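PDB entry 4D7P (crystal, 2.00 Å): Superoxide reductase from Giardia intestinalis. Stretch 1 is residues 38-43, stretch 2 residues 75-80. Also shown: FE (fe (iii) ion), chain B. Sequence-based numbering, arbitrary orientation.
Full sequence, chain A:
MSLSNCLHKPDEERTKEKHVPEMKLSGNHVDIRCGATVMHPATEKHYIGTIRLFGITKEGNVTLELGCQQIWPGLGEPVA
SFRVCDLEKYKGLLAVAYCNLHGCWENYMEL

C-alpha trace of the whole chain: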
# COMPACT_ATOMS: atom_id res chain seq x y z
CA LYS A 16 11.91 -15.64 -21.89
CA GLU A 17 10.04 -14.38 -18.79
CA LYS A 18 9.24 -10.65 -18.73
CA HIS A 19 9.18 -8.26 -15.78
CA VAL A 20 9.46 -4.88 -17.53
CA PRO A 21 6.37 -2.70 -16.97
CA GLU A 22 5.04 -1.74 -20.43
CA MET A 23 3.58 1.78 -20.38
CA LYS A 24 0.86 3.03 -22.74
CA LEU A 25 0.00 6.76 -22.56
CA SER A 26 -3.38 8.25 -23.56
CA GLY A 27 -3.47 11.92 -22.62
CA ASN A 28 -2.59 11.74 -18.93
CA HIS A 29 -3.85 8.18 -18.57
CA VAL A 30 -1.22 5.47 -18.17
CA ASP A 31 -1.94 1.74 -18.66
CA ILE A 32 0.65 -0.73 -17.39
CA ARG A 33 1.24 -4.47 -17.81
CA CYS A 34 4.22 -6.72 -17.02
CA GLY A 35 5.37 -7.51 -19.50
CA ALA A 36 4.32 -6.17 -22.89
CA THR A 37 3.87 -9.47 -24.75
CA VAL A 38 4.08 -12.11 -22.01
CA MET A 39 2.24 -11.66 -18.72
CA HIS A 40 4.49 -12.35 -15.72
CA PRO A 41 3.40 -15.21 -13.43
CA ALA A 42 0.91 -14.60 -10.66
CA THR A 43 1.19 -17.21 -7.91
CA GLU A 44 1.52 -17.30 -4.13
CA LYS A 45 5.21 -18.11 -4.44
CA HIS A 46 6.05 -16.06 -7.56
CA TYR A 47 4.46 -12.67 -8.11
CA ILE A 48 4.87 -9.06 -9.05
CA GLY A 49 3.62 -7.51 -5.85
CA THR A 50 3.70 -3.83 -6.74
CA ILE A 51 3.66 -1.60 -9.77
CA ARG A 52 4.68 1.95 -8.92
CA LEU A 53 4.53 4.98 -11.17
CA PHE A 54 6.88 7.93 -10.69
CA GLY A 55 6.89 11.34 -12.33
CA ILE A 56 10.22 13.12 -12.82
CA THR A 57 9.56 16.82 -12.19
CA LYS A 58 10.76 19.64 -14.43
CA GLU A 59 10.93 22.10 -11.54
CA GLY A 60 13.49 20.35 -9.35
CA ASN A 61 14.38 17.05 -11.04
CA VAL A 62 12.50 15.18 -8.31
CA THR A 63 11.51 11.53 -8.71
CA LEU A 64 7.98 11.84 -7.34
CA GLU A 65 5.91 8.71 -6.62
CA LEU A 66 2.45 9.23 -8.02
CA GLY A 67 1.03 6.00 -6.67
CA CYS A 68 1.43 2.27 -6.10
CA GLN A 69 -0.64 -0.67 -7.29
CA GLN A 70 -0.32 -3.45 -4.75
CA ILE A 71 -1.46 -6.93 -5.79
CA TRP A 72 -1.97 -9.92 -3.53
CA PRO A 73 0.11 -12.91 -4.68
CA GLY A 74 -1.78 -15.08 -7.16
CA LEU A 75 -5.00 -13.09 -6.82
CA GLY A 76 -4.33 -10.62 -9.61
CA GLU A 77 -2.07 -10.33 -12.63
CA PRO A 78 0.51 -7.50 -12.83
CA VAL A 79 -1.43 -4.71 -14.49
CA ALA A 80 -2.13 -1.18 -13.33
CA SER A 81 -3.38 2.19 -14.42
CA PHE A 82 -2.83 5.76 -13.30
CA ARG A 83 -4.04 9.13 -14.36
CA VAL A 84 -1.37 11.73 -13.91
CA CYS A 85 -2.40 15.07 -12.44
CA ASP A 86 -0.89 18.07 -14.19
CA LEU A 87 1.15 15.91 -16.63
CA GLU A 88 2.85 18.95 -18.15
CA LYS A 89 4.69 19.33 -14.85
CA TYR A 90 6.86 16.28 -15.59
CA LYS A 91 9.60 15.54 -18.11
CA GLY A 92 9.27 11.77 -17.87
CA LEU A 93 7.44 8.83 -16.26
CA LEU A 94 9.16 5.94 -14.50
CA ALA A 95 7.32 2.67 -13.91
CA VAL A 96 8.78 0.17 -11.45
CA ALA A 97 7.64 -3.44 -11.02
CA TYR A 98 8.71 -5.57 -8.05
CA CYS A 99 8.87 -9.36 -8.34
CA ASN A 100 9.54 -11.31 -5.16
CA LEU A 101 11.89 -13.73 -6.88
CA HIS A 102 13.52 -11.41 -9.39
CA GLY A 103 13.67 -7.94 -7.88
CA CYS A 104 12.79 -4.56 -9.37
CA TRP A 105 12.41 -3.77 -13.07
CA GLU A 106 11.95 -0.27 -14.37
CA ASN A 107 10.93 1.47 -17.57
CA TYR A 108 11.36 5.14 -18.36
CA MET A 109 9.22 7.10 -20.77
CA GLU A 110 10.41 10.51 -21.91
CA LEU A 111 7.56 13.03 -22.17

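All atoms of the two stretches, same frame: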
# COMPACT_ATOMS: atom_id res chain seq x y z
N VAL A 38 4.36 -11.02 -22.93
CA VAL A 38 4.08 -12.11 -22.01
C VAL A 38 3.73 -11.60 -20.61
O VAL A 38 4.47 -10.80 -20.03
CB VAL A 38 5.27 -13.07 -21.89
CG1 VAL A 38 4.83 -14.36 -21.22
CG2 VAL A 38 5.86 -13.35 -23.26
N MET A 39 2.61 -12.06 -20.06
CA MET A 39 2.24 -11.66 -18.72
C MET A 39 3.05 -12.44 -17.70
O MET A 39 3.07 -13.67 -17.73
CB MET A 39 0.75 -11.88 -18.48
CG MET A 39 0.27 -11.32 -17.15
SD MET A 39 0.10 -9.51 -17.15
CE MET A 39 -1.18 -9.28 -18.39
N HIS A 40 3.72 -11.72 -16.79
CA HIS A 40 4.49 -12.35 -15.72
C HIS A 40 3.61 -13.26 -14.87
O HIS A 40 2.43 -12.98 -14.73
CB HIS A 40 5.14 -11.27 -14.86
CG HIS A 40 5.98 -11.81 -13.73
ND1 HIS A 40 5.44 -12.25 -12.54
CD2 HIS A 40 7.32 -11.93 -13.61
CE1 HIS A 40 6.42 -12.62 -11.73
NE2 HIS A 40 7.57 -12.44 -12.36
N PRO A 41 4.18 -14.35 -14.33
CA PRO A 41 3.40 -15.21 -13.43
C PRO A 41 2.76 -14.48 -12.25
O PRO A 41 3.20 -13.42 -11.79
CB PRO A 41 4.44 -16.23 -12.95
CG PRO A 41 5.35 -16.37 -14.12
CD PRO A 41 5.46 -14.97 -14.71
N ALA A 42 1.69 -15.10 -11.77
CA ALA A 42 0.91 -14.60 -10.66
C ALA A 42 0.52 -15.77 -9.77
O ALA A 42 -0.55 -16.38 -9.94
CB ALA A 42 -0.32 -13.86 -11.16
N THR A 43 1.41 -16.11 -8.84
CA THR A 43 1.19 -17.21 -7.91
C THR A 43 1.57 -16.77 -6.51
O THR A 43 2.18 -15.71 -6.33
CB THR A 43 2.02 -18.46 -8.28
OG1 THR A 43 3.40 -18.20 -8.03
CG2 THR A 43 1.84 -18.82 -9.76
N LEU A 75 -3.61 -13.52 -6.78
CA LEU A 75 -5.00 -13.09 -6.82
C LEU A 75 -5.28 -12.14 -7.99
O LEU A 75 -6.42 -11.98 -8.42
CB LEU A 75 -5.40 -12.43 -5.51
CG LEU A 75 -5.29 -13.38 -4.32
CD1 LEU A 75 -5.89 -12.78 -3.06
CD2 LEU A 75 -5.95 -14.72 -4.66
N GLY A 76 -4.22 -11.51 -8.48
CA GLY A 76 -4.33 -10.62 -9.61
C GLY A 76 -3.06 -10.68 -10.44
O GLY A 76 -1.98 -10.97 -9.92
N GLU A 77 -3.21 -10.40 -11.72
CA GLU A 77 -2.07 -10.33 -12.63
C GLU A 77 -1.46 -8.94 -12.59
O GLU A 77 -2.15 -8.01 -12.19
CB GLU A 77 -2.52 -10.68 -14.05
CG GLU A 77 -3.20 -12.03 -14.10
CD GLU A 77 -3.39 -12.50 -15.51
OE1 GLU A 77 -2.42 -13.03 -16.09
OE2 GLU A 77 -4.51 -12.36 -16.05
N PRO A 78 -0.18 -8.80 -12.97
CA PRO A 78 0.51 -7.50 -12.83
C PRO A 78 0.14 -6.50 -13.92
O PRO A 78 0.88 -6.31 -14.89
CB PRO A 78 1.99 -7.87 -12.92
CG PRO A 78 2.00 -9.14 -13.74
CD PRO A 78 0.77 -9.89 -13.27
N VAL A 79 -1.02 -5.87 -13.73
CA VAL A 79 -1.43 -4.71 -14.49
C VAL A 79 -1.69 -3.55 -13.55
O VAL A 79 -1.86 -3.74 -12.33
CB VAL A 79 -2.70 -4.99 -15.31
CG1 VAL A 79 -2.48 -6.20 -16.22
CG2 VAL A 79 -3.85 -5.28 -14.38
N ALA A 80 -1.73 -2.35 -14.10
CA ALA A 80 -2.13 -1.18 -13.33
C ALA A 80 -2.54 -0.04 -14.25
O ALA A 80 -2.21 -0.04 -15.44
CB ALA A 80 -0.97 -0.72 -12.40
FE FE B . 9.59 -12.96 -11.59

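Two chain segments, at least 34 residues apart in sequence wherever they touch, run past each other in roughly opposite directions, their end-to-end vectors 148° apart. The chains come close, with CA of Ala 42 lying 5.6 Å from CA of Glu 77 and CA of His 40 lying 6.9 Å from CA of Pro 78, yet no hydrogen bond crosses between them. Instead, side chains meet side chains and main chain. The contact is small, 298 Å² counting both sides, and it rests largely on Met 39, Pro 78 and Ala 42.

Met 39 covers the most. Its CA-to-CB bond points toward the other stretch, and with chi1 t and both chi2 and chi3 p the flexible chain lies along three consecutive residues. Met 39 CG comes within 3.4 Å of Glu 77 OE1, Met 39 SD sits 3.9 Å from Pro 78 CG, and Met 39 CE reaches 4.0 Å from Val 79 CG1. The last two are plain apolar contacts, well suited to a polarizable thioether that can follow an uneven surface. The first sets a methylene beside a carboxylate oxygen, a van der Waals approach; the other oxygen of that carboxylate, OE2, is hydrogen-bonded elsewhere in the structure.

Pro 78 answers from the second stretch. Its CA-to-CB bond also points across, and the ring offers a compact apolar surface to two neighbours: CG to the methionine sulfur, and CD to the carbonyl of His 40, with His 40 O 3.8 Å from Pro 78 CD. His 40 CB lies 4.0 Å from Pro 78 CG. Just beside this ring, Val 79 N donates to Glu 77 O at 2.9 Å, a short backbone link that spans the proline.

Ala 42 supplies the third patch with a single methyl. Ala 42 CB points toward the partner and lies 3.6 Å from Gly 76 O and 4.2 Å from Glu 77 CA, a close fit against main chain.

Between Met 39 and Ala 42, the side chains of His 40 and Pro 41 are turned otherwise. Pro 41 points away, while the side chain of His 40 starts sideways and its end leads away from the second stretch, and His 40 NE2 binds FE at 2.2 Å. His 40 ND1 donates to Pro 41 O at 2.6 Å, helping to hold the imidazole's orientation. The rule: one segment can pack through Met 39 and Ala 42 while presenting a metal ligand, His 40, from between them.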